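Local coordinates for protein beta2-microglobulin (Anolis carolinensis, PDB 7CPO) that serves as the light chain of the lizard MHC class I molecule, pairing with a heavy chain that probably presents peptides to T cells, at residues F30-I35 with V82-L87; I44-V49 with V66-I71; V9-P14 with N21-Y26. All coordinates share one frame; numbering follows the deposited sequence.

Overall arrangement
All three contacts belong to one immunoglobulin C1-set beta sandwich. Along the chain, interaction 3 comes first and closes before the others open; interaction 2 then lies wholly between the two segments of interaction 1. Interactions 2 and 3 are neighbours, with centres about 10 Å apart, because strands 21-30 and 62-70 run side by side in one sheet, where probable backbone hydrogen bonds join V66 to C25 and V70 to N21. Interaction 1 ties loops together at the far end, its centre about 21 Å from each of the other two. Interactions 1 and 3 in particular carry residues that meet the MHC heavy chain, so the sandwich is fastened to its partner at separate places.

Interaction 1 (F30-I35 with V82-L87); sequences FHPPKI and VEHITL
The imidazole of H84 fills the loop F30-I35 (the B-C loop of the immunoglobulin fold) from the turn that follows strand 78-83. H84 CB lies 4.1 Å from I35 CG1, and CG stands anti to the backbone N (chi1 -173°), which swings the ring in among the loop carbonyls. H84 CD2 comes 3.0 Å from K34 O, and H84 CE1 3.3 Å from H31 O. At the tip, H84 NE2 donates a nearly straight hydrogen bond of 3.0 Å to P32 O, in the planes of both ring and carbonyl. The inner nitrogen, H84 ND1, is hydrogen-bonded to T86 OG1 at 2.9 Å. F30 turns its edge to one face of the H84 ring, the planes 71° apart. I85 CG2 lies over the rim of the opposite face and meets P32 CD at 3.6 Å. The H31-P32 peptide is cis, and P32 packs on L94 of the MHC heavy chain. An alanine at H84 would probably loosen the loop, with the bond to P32 O and the surface facing F30 gone. With both nitrogens bonded and three carbonyl oxygens around its edge, the ring is fixed in rotation, and this negative rim is likely to polarise its N-H.

Interaction 2 (I44-V49 with V66-I71); sequences IPMENV and VYAKVI
One edge of the immunoglobulin sandwich is crossed here by the link between its two sheets: the chain leaves the short edge strand 44-45 and passes over to strand 49-56, skirting strand 62-70 of the other sheet. Across I44-V49 and V66-I71 there is no hydrogen bond, and the contact of 264 Å² rests mainly on apolar side chains. M46 carries the V70 end. Its CG stands anti to the carbonyl carbon (chi1 -56°) and the chain runs extended to SD, but a bend at chi3 (68°) turns the methyl CE toward strand 62-70. M46 CE meets V70 CG2 at 3.6 Å, the two side chains crossing at about a right angle, and lies more loosely, at 4.3 Å, from A68 CB. Within the sandwich M46 also packs against L39 and F23, so this thioether bridges residues of both sheets. N48, in the left-handed backbone region, reverses the chain between E47 and V49, and N48 O lies 3.7 Å from A68 CB. The small methyl of A68 thus lets the crossing chain come close to the strand. Beyond N48, V49 CA approaches Y67 O at 3.5 Å, a CA-H...O contact. The two methyls of this valine divide the work: V49 CG2 lies 4.2 Å from A68 CB, while CG1, anti to the backbone N, points along to V66. Y67 turns its CB from the crossing chain and packs on S239 of the MHC heavy chain, whereas V66 lies on I37 and L39 inside the sandwich. At the V66 end the tightest apolar touch is methyl to methyl, V49 CG1 against V66 CG1 at 3.6 Å.

Interaction 3 (V9-P14 with N21-Y26); sequences VYFRHP and NTFHCY
Strands 9-11 and 21-26 form an antiparallel hairpin, their directions 163° apart. On the face of Y10 and H24 the fit is close: a hydrogen-bonded backbone pair (Y10 N to H24 O 3.1 Å, H24 N to Y10 O 2.7 Å) brings both side chains to the same face, where their rings lie nearly parallel, 7° apart, but slid until they barely overlap. Over the tyrosine face lies instead the methylene of H24, a CH-pi contact with H24 CB 3.4 Å from Y10 CE1. The polar ends serve the MHC heavy chain, Y10 OH bonding to its P237 O and H24 NE2 to its S239 N. Toward the hairpin's connection, N21 grips H13 at two points: N21 ND2 gives a straight bond (174°) of 2.6 Å to H13 O, from above the carbonyl plane, and N21 OD1 takes H13 N on a lone pair at 3.2 Å as well as T22 N. The amide packs against the CB and ring of F11. The opposite face, with V9, F11, F23 and C25, is turned to the sandwich core; there V9 CG1 stands 4.0 Å from C25 SG and F11 CE1 meets F23 CB at 3.7 Å, the phenyl rings oblique. By contrast, the side chains of H13 and P14, at the partly exposed end, add little; H13 is held through its backbone. R12 leads away to salt bridges with D240 and E188 of the heavy chain. Strand 62-70 flanks 21-30 on the side away from 9-11, and C25 joins C80 of strand 78-83 in the disulfide that links the two sheets.

Interaction 1 (F30-I35 with V82-L87)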
loop_
_atom_site.group_PDB
_atom_site.type_symbol
_atom_site.label_atom_id
_atom_site.label_comp_id
_atom_site.label_asym_id
_atom_site.label_seq_id
_atom_site.Cartn_x
_atom_site.Cartn_y
_atom_site.Cartn_z
ATOM N N PHE B 30 8.655 3.790 4.900
ATOM C CA PHE B 30 9.096 4.687 5.965
ATOM C C PHE B 30 8.408 4.358 7.287
ATOM O O PHE B 30 7.404 3.646 7.351
ATOM C CB PHE B 30 8.850 6.160 5.597
ATOM C CG PHE B 30 7.402 6.489 5.292
ATOM C CD1 PHE B 30 6.560 6.976 6.285
ATOM C CD2 PHE B 30 6.887 6.313 4.009
ATOM C CE1 PHE B 30 5.232 7.277 6.008
ATOM C CE2 PHE B 30 5.561 6.607 3.726
ATOM C CZ PHE B 30 4.737 7.094 4.727
ATOM N N HIS B 31 8.972 4.915 8.351
ATOM C CA HIS B 31 8.476 4.735 9.698
ATOM C C HIS B 31 9.103 5.795 10.593
ATOM O O HIS B 31 10.292 6.094 10.436
ATOM C CB HIS B 31 8.818 3.333 10.205
ATOM C CG HIS B 31 7.922 2.871 11.305
ATOM N ND1 HIS B 31 7.997 3.379 12.586
ATOM C CD2 HIS B 31 6.915 1.963 11.313
ATOM C CE1 HIS B 31 7.075 2.804 13.336
ATOM N NE2 HIS B 31 6.404 1.944 12.588
ATOM N N PRO B 32 8.354 6.405 11.532
ATOM C CA PRO B 32 6.922 6.352 11.867
ATOM C C PRO B 32 6.057 6.936 10.736
ATOM O O PRO B 32 6.616 7.419 9.758
ATOM C CB PRO B 32 6.841 7.206 13.136
ATOM C CG PRO B 32 7.957 8.171 12.987
ATOM C CD PRO B 32 9.070 7.360 12.396
ATOM N N PRO B 33 4.725 6.872 10.855
ATOM C CA PRO B 33 3.875 7.237 9.706
ATOM C C PRO B 33 3.711 8.730 9.465
ATOM O O PRO B 33 3.247 9.113 8.382
ATOM C CB PRO B 33 2.527 6.596 10.057
ATOM C CG PRO B 33 2.536 6.546 11.563
ATOM C CD PRO B 33 3.942 6.235 11.933
ATOM N N LYS B 34 4.037 9.578 10.428
ATOM C CA LYS B 34 3.937 11.012 10.217
ATOM C C LYS B 34 4.840 11.438 9.067
ATOM O O LYS B 34 6.060 11.243 9.109
ATOM C CB LYS B 34 4.302 11.754 11.501
ATOM C CG LYS B 34 4.535 13.239 11.308
ATOM C CD LYS B 34 4.419 14.017 12.617
ATOM C CE LYS B 34 5.277 13.469 13.750
ATOM N NZ LYS B 34 5.358 14.477 14.855
ATOM N N ILE B 35 4.234 12.006 8.029
ATOM C CA ILE B 35 4.974 12.428 6.850
ATOM C C ILE B 35 4.177 13.534 6.174
ATOM O O ILE B 35 2.942 13.518 6.167
ATOM C CB ILE B 35 5.241 11.236 5.899
ATOM C CG1 ILE B 35 6.385 11.547 4.922
ATOM C CG2 ILE B 35 3.969 10.842 5.154
ATOM C CD1 ILE B 35 6.817 10.344 4.058
ATOM N N VAL B 82 8.990 16.222 0.267
ATOM C CA VAL B 82 8.742 15.227 1.308
ATOM C C VAL B 82 9.495 15.639 2.567
ATOM O O VAL B 82 10.715 15.840 2.529
ATOM C CB VAL B 82 9.185 13.824 0.857
ATOM C CG1 VAL B 82 9.013 12.814 1.998
ATOM C CG2 VAL B 82 8.432 13.395 -0.399
ATOM N N GLU B 83 8.774 15.747 3.681
ATOM C CA GLU B 83 9.367 15.989 4.991
ATOM C C GLU B 83 9.086 14.804 5.907
ATOM O O GLU B 83 7.951 14.312 5.958
ATOM C CB GLU B 83 8.814 17.268 5.612
ATOM C CG GLU B 83 8.820 18.437 4.675
ATOM C CD GLU B 83 7.903 19.528 5.150
ATOM O OE1 GLU B 83 6.859 19.772 4.507
ATOM O OE2 GLU B 83 8.216 20.123 6.194
ATOM N N HIS B 84 10.109 14.357 6.637
ATOM C CA HIS B 84 9.984 13.181 7.492
ATOM C C HIS B 84 11.068 13.210 8.558
ATOM O O HIS B 84 12.142 13.778 8.356
ATOM C CB HIS B 84 10.078 11.881 6.682
ATOM C CG HIS B 84 9.797 10.647 7.482
ATOM N ND1 HIS B 84 10.757 9.693 7.741
ATOM C CD2 HIS B 84 8.665 10.212 8.083
ATOM C CE1 HIS B 84 10.228 8.722 8.464
ATOM N NE2 HIS B 84 8.959 9.011 8.680
ATOM N N ILE B 85 10.781 12.541 9.681
ATOM C CA ILE B 85 11.673 12.537 10.844
ATOM C C ILE B 85 13.078 12.064 10.491
ATOM O O ILE B 85 14.050 12.456 11.146
ATOM C CB ILE B 85 11.062 11.664 11.957
ATOM C CG1 ILE B 85 11.865 11.782 13.249
ATOM C CG2 ILE B 85 10.988 10.228 11.510
ATOM C CD1 ILE B 85 11.293 12.777 14.202
ATOM N N THR B 86 13.214 11.208 9.477
ATOM C CA THR B 86 14.520 10.730 9.036
ATOM C C THR B 86 15.213 11.681 8.073
ATOM O O THR B 86 16.373 11.446 7.725
ATOM C CB THR B 86 14.383 9.369 8.357
ATOM O OG1 THR B 86 13.556 9.503 7.186
ATOM C CG2 THR B 86 13.773 8.358 9.320
ATOM N N LEU B 87 14.531 12.727 7.617
ATOM C CA LEU B 87 15.093 13.643 6.631
ATOM C C LEU B 87 15.426 14.962 7.311
ATOM O O LEU B 87 14.518 15.766 7.582
ATOM C CB LEU B 87 14.115 13.866 5.473
ATOM C CG LEU B 87 13.725 12.604 4.702
ATOM C CD1 LEU B 87 12.872 12.955 3.484
ATOM C CD2 LEU B 87 14.963 11.813 4.309
#

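Interaction 2 (I44-V49 with V66-I71)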
loop_
_atom_site.group_PDB
_atom_site.type_symbol
_atom_site.label_atom_id
_atom_site.label_comp_id
_atom_site.label_asym_id
_atom_site.label_seq_id
_atom_site.Cartn_x
_atom_site.Cartn_y
_atom_site.Cartn_z
ATOM N N ILE B 44 5.608 26.371 -6.204
ATOM C CA ILE B 44 4.423 26.815 -5.471
ATOM C C ILE B 44 3.518 25.608 -5.213
ATOM O O ILE B 44 3.218 24.870 -6.163
ATOM C CB ILE B 44 3.656 27.907 -6.242
ATOM C CG1 ILE B 44 4.587 29.080 -6.586
ATOM C CG2 ILE B 44 2.430 28.370 -5.466
ATOM C CD1 ILE B 44 5.321 29.679 -5.379
ATOM N N PRO B 45 3.069 25.386 -3.974
ATOM C CA PRO B 45 2.150 24.266 -3.702
ATOM C C PRO B 45 0.927 24.287 -4.609
ATOM O O PRO B 45 0.296 25.327 -4.809
ATOM C CB PRO B 45 1.757 24.484 -2.236
ATOM C CG PRO B 45 2.944 25.176 -1.642
ATOM C CD PRO B 45 3.452 26.093 -2.740
ATOM N N MET B 46 0.600 23.120 -5.166
ATOM C CA MET B 46 -0.566 22.995 -6.035
ATOM C C MET B 46 -1.850 23.082 -5.217
ATOM O O MET B 46 -1.861 22.823 -4.012
ATOM C CB MET B 46 -0.522 21.666 -6.796
ATOM C CG MET B 46 0.762 21.451 -7.606
ATOM S SD MET B 46 0.796 19.938 -8.594
ATOM C CE MET B 46 -0.446 20.293 -9.839
ATOM N N GLU B 47 -2.939 23.474 -5.868
ATOM C CA GLU B 47 -4.225 23.426 -5.192
ATOM C C GLU B 47 -4.929 22.116 -5.560
ATOM O O GLU B 47 -4.467 21.355 -6.414
ATOM C CB GLU B 47 -5.088 24.637 -5.561
ATOM C CG GLU B 47 -4.549 26.036 -5.194
ATOM C CD GLU B 47 -4.847 27.071 -6.283
ATOM O OE1 GLU B 47 -5.937 26.982 -6.888
ATOM O OE2 GLU B 47 -4.011 27.975 -6.536
ATOM N N ASN B 48 -6.055 21.830 -4.903
ATOM C CA ASN B 48 -6.938 20.732 -5.297
ATOM C C ASN B 48 -6.229 19.386 -5.224
ATOM O O ASN B 48 -6.316 18.547 -6.125
ATOM C CB ASN B 48 -7.486 20.977 -6.695
ATOM C CG ASN B 48 -8.510 22.081 -6.721
ATOM O OD1 ASN B 48 -8.947 22.500 -7.774
ATOM N ND2 ASN B 48 -8.906 22.559 -5.538
ATOM N N VAL B 49 -5.551 19.191 -4.164
ATOM C CA VAL B 49 -4.685 18.049 -3.955
ATOM C C VAL B 49 -5.443 16.971 -3.190
ATOM O O VAL B 49 -6.212 17.266 -2.268
ATOM C CB VAL B 49 -3.427 18.507 -3.199
ATOM C CG1 VAL B 49 -2.543 17.332 -2.882
ATOM C CG2 VAL B 49 -2.691 19.570 -4.017
ATOM N N VAL B 66 -0.205 10.886 -2.975
ATOM C CA VAL B 66 -0.635 12.278 -3.023
ATOM C C VAL B 66 -0.703 12.677 -4.484
ATOM O O VAL B 66 0.241 12.427 -5.241
ATOM C CB VAL B 66 0.331 13.199 -2.255
ATOM C CG1 VAL B 66 -0.181 14.627 -2.262
ATOM C CG2 VAL B 66 0.511 12.704 -0.808
ATOM N N TYR B 67 -1.814 13.275 -4.895
ATOM C CA TYR B 67 -1.964 13.538 -6.318
ATOM C C TYR B 67 -2.907 14.711 -6.551
ATOM O O TYR B 67 -3.628 15.155 -5.652
ATOM C CB TYR B 67 -2.439 12.285 -7.067
ATOM C CG TYR B 67 -3.778 11.763 -6.609
ATOM C CD1 TYR B 67 -4.951 12.138 -7.251
ATOM C CD2 TYR B 67 -3.873 10.890 -5.537
ATOM C CE1 TYR B 67 -6.189 11.668 -6.826
ATOM C CE2 TYR B 67 -5.110 10.406 -5.106
ATOM C CZ TYR B 67 -6.261 10.799 -5.755
ATOM O OH TYR B 67 -7.482 10.320 -5.326
ATOM N N ALA B 68 -2.880 15.213 -7.789
ATOM C CA ALA B 68 -3.664 16.370 -8.196
ATOM C C ALA B 68 -3.773 16.380 -9.708
ATOM O O ALA B 68 -2.833 15.997 -10.405
ATOM C CB ALA B 68 -3.046 17.683 -7.712
ATOM N N LYS B 69 -4.937 16.782 -10.202
ATOM C CA LYS B 69 -5.112 16.964 -11.630
ATOM C C LYS B 69 -4.349 18.207 -12.075
ATOM O O LYS B 69 -4.164 19.158 -11.310
ATOM C CB LYS B 69 -6.596 17.080 -11.986
ATOM C CG LYS B 69 -7.350 15.741 -12.013
ATOM C CD LYS B 69 -8.677 15.840 -12.786
ATOM C CE LYS B 69 -9.650 16.844 -12.143
ATOM N NZ LYS B 69 -10.827 16.196 -11.469
ATOM N N VAL B 70 -3.872 18.178 -13.318
ATOM C CA VAL B 70 -3.046 19.256 -13.844
ATOM C C VAL B 70 -3.043 19.153 -15.360
ATOM O O VAL B 70 -3.313 18.089 -15.923
ATOM C CB VAL B 70 -1.611 19.197 -13.260
ATOM C CG1 VAL B 70 -0.780 18.141 -13.975
ATOM C CG2 VAL B 70 -0.961 20.563 -13.364
ATOM N N ILE B 71 -2.763 20.266 -16.024
ATOM C CA ILE B 71 -2.680 20.339 -17.477
ATOM C C ILE B 71 -1.262 20.741 -17.855
ATOM O O ILE B 71 -0.878 21.909 -17.697
ATOM C CB ILE B 71 -3.711 21.311 -18.059
ATOM C CG1 ILE B 71 -5.107 21.025 -17.510
ATOM C CG2 ILE B 71 -3.725 21.220 -19.569
ATOM C CD1 ILE B 71 -6.188 21.842 -18.212
#

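Interaction 3 (V9-P14 with N21-Y26)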
loop_
_atom_site.group_PDB
_atom_site.type_symbol
_atom_site.label_atom_id
_atom_site.label_comp_id
_atom_site.label_asym_id
_atom_site.label_seq_id
_atom_site.Cartn_x
_atom_site.Cartn_y
_atom_site.Cartn_z
ATOM N N VAL B 9 7.815 10.123 -8.229
ATOM C CA VAL B 9 6.892 11.083 -8.821
ATOM C C VAL B 9 6.626 10.686 -10.268
ATOM O O VAL B 9 7.518 10.188 -10.965
ATOM C CB VAL B 9 7.449 12.521 -8.742
ATOM C CG1 VAL B 9 7.653 12.929 -7.287
ATOM C CG2 VAL B 9 8.750 12.650 -9.547
ATOM N N TYR B 10 5.390 10.897 -10.722
ATOM C CA TYR B 10 5.011 10.449 -12.060
ATOM C C TYR B 10 3.667 11.067 -12.433
ATOM O O TYR B 10 2.905 11.499 -11.560
ATOM C CB TYR B 10 4.929 8.917 -12.142
ATOM C CG TYR B 10 4.142 8.304 -10.993
ATOM C CD1 TYR B 10 2.819 7.905 -11.163
ATOM C CD2 TYR B 10 4.719 8.148 -9.733
ATOM C CE1 TYR B 10 2.092 7.361 -10.102
ATOM C CE2 TYR B 10 4.003 7.623 -8.672
ATOM C CZ TYR B 10 2.694 7.222 -8.861
ATOM O OH TYR B 10 2.001 6.688 -7.801
ATOM N N PHE B 11 3.400 11.108 -13.742
ATOM C CA PHE B 11 2.101 11.389 -14.328
ATOM C C PHE B 11 1.387 10.083 -14.641
ATOM O O PHE B 11 2.020 9.047 -14.853
ATOM C CB PHE B 11 2.233 12.170 -15.637
ATOM C CG PHE B 11 2.581 13.617 -15.475
ATOM C CD1 PHE B 11 1.993 14.385 -14.494
ATOM C CD2 PHE B 11 3.476 14.216 -16.348
ATOM C CE1 PHE B 11 2.308 15.721 -14.367
ATOM C CE2 PHE B 11 3.799 15.541 -16.225
ATOM C CZ PHE B 11 3.217 16.299 -15.233
ATOM N N ARG B 12 0.054 10.152 -14.724
ATOM C CA ARG B 12 -0.706 8.978 -15.151
ATOM C C ARG B 12 -0.405 8.634 -16.607
ATOM O O ARG B 12 -0.245 7.454 -16.956
ATOM C CB ARG B 12 -2.208 9.202 -14.941
ATOM C CG ARG B 12 -3.110 8.219 -15.698
ATOM C CD ARG B 12 -2.972 6.798 -15.147
ATOM N NE ARG B 12 -3.861 5.836 -15.802
ATOM C CZ ARG B 12 -3.549 5.190 -16.919
ATOM N NH1 ARG B 12 -2.385 5.422 -17.506
ATOM N NH2 ARG B 12 -4.390 4.325 -17.458
ATOM N N HIS B 13 -0.338 9.648 -17.474
ATOM C CA HIS B 13 0.112 9.496 -18.851
ATOM C C HIS B 13 1.376 10.320 -19.090
ATOM O O HIS B 13 1.615 11.312 -18.394
ATOM C CB HIS B 13 -0.957 9.942 -19.858
ATOM C CG HIS B 13 -2.315 9.365 -19.609
ATOM N ND1 HIS B 13 -2.680 8.107 -20.040
ATOM C CD2 HIS B 13 -3.405 9.889 -19.000
ATOM C CE1 HIS B 13 -3.935 7.877 -19.697
ATOM N NE2 HIS B 13 -4.396 8.941 -19.064
ATOM N N PRO B 14 2.207 9.932 -20.058
ATOM C CA PRO B 14 3.291 10.828 -20.494
ATOM C C PRO B 14 2.718 12.174 -20.930
ATOM O O PRO B 14 1.705 12.236 -21.631
ATOM C CB PRO B 14 3.931 10.073 -21.668
ATOM C CG PRO B 14 2.866 9.091 -22.128
ATOM C CD PRO B 14 2.104 8.716 -20.887
ATOM N N ASN B 21 -3.830 15.633 -17.162
ATOM C CA ASN B 21 -3.049 14.551 -16.606
ATOM C C ASN B 21 -3.266 14.524 -15.096
ATOM O O ASN B 21 -3.939 15.387 -14.521
ATOM C CB ASN B 21 -1.573 14.748 -16.962
ATOM C CG ASN B 21 -0.812 13.444 -17.058
ATOM O OD1 ASN B 21 -0.994 12.532 -16.235
ATOM N ND2 ASN B 21 0.074 13.357 -18.049
ATOM N N THR B 22 -2.696 13.522 -14.442
ATOM C CA THR B 22 -2.660 13.490 -12.988
ATOM C C THR B 22 -1.219 13.349 -12.548
ATOM O O THR B 22 -0.505 12.459 -13.017
ATOM C CB THR B 22 -3.499 12.349 -12.424
ATOM O OG1 THR B 22 -4.822 12.446 -12.944
ATOM C CG2 THR B 22 -3.538 12.413 -10.899
ATOM N N PHE B 23 -0.801 14.237 -11.662
ATOM C CA PHE B 23 0.534 14.224 -11.097
ATOM C C PHE B 23 0.474 13.506 -9.759
ATOM O O PHE B 23 -0.372 13.835 -8.925
ATOM C CB PHE B 23 1.031 15.660 -10.914
ATOM C CG PHE B 23 2.401 15.767 -10.312
ATOM C CD1 PHE B 23 3.483 15.112 -10.889
ATOM C CD2 PHE B 23 2.610 16.546 -9.187
ATOM C CE1 PHE B 23 4.747 15.224 -10.339
ATOM C CE2 PHE B 23 3.873 16.662 -8.629
ATOM C CZ PHE B 23 4.943 16.001 -9.210
ATOM N N HIS B 24 1.365 12.537 -9.552
ATOM C CA HIS B 24 1.396 11.742 -8.329
ATOM C C HIS B 24 2.734 11.878 -7.628
ATOM O O HIS B 24 3.780 11.948 -8.273
ATOM C CB HIS B 24 1.178 10.247 -8.594
ATOM C CG HIS B 24 -0.028 9.930 -9.423
ATOM N ND1 HIS B 24 -0.060 10.110 -10.792
ATOM C CD2 HIS B 24 -1.229 9.393 -9.083
ATOM C CE1 HIS B 24 -1.236 9.716 -11.256
ATOM N NE2 HIS B 24 -1.964 9.277 -10.241
ATOM N N CYS B 25 2.694 11.863 -6.300
ATOM C CA CYS B 25 3.879 11.655 -5.481
ATOM C C CYS B 25 3.593 10.530 -4.488
ATOM O O CYS B 25 2.589 10.564 -3.767
ATOM C CB CYS B 25 4.294 12.942 -4.765
ATOM S SG CYS B 25 5.765 12.721 -3.716
ATOM N N TYR B 26 4.472 9.533 -4.456
ATOM C CA TYR B 26 4.231 8.298 -3.721
ATOM C C TYR B 26 5.425 7.986 -2.834
ATOM O O TYR B 26 6.569 7.980 -3.299
ATOM C CB TYR B 26 3.959 7.145 -4.683
ATOM C CG TYR B 26 3.729 5.826 -4.004
ATOM C CD1 TYR B 26 2.607 5.610 -3.214
ATOM C CD2 TYR B 26 4.638 4.786 -4.151
ATOM C CE1 TYR B 26 2.400 4.389 -2.591
ATOM C CE2 TYR B 26 4.441 3.575 -3.530
ATOM C CZ TYR B 26 3.321 3.381 -2.749
ATOM O OH TYR B 26 3.123 2.170 -2.128
#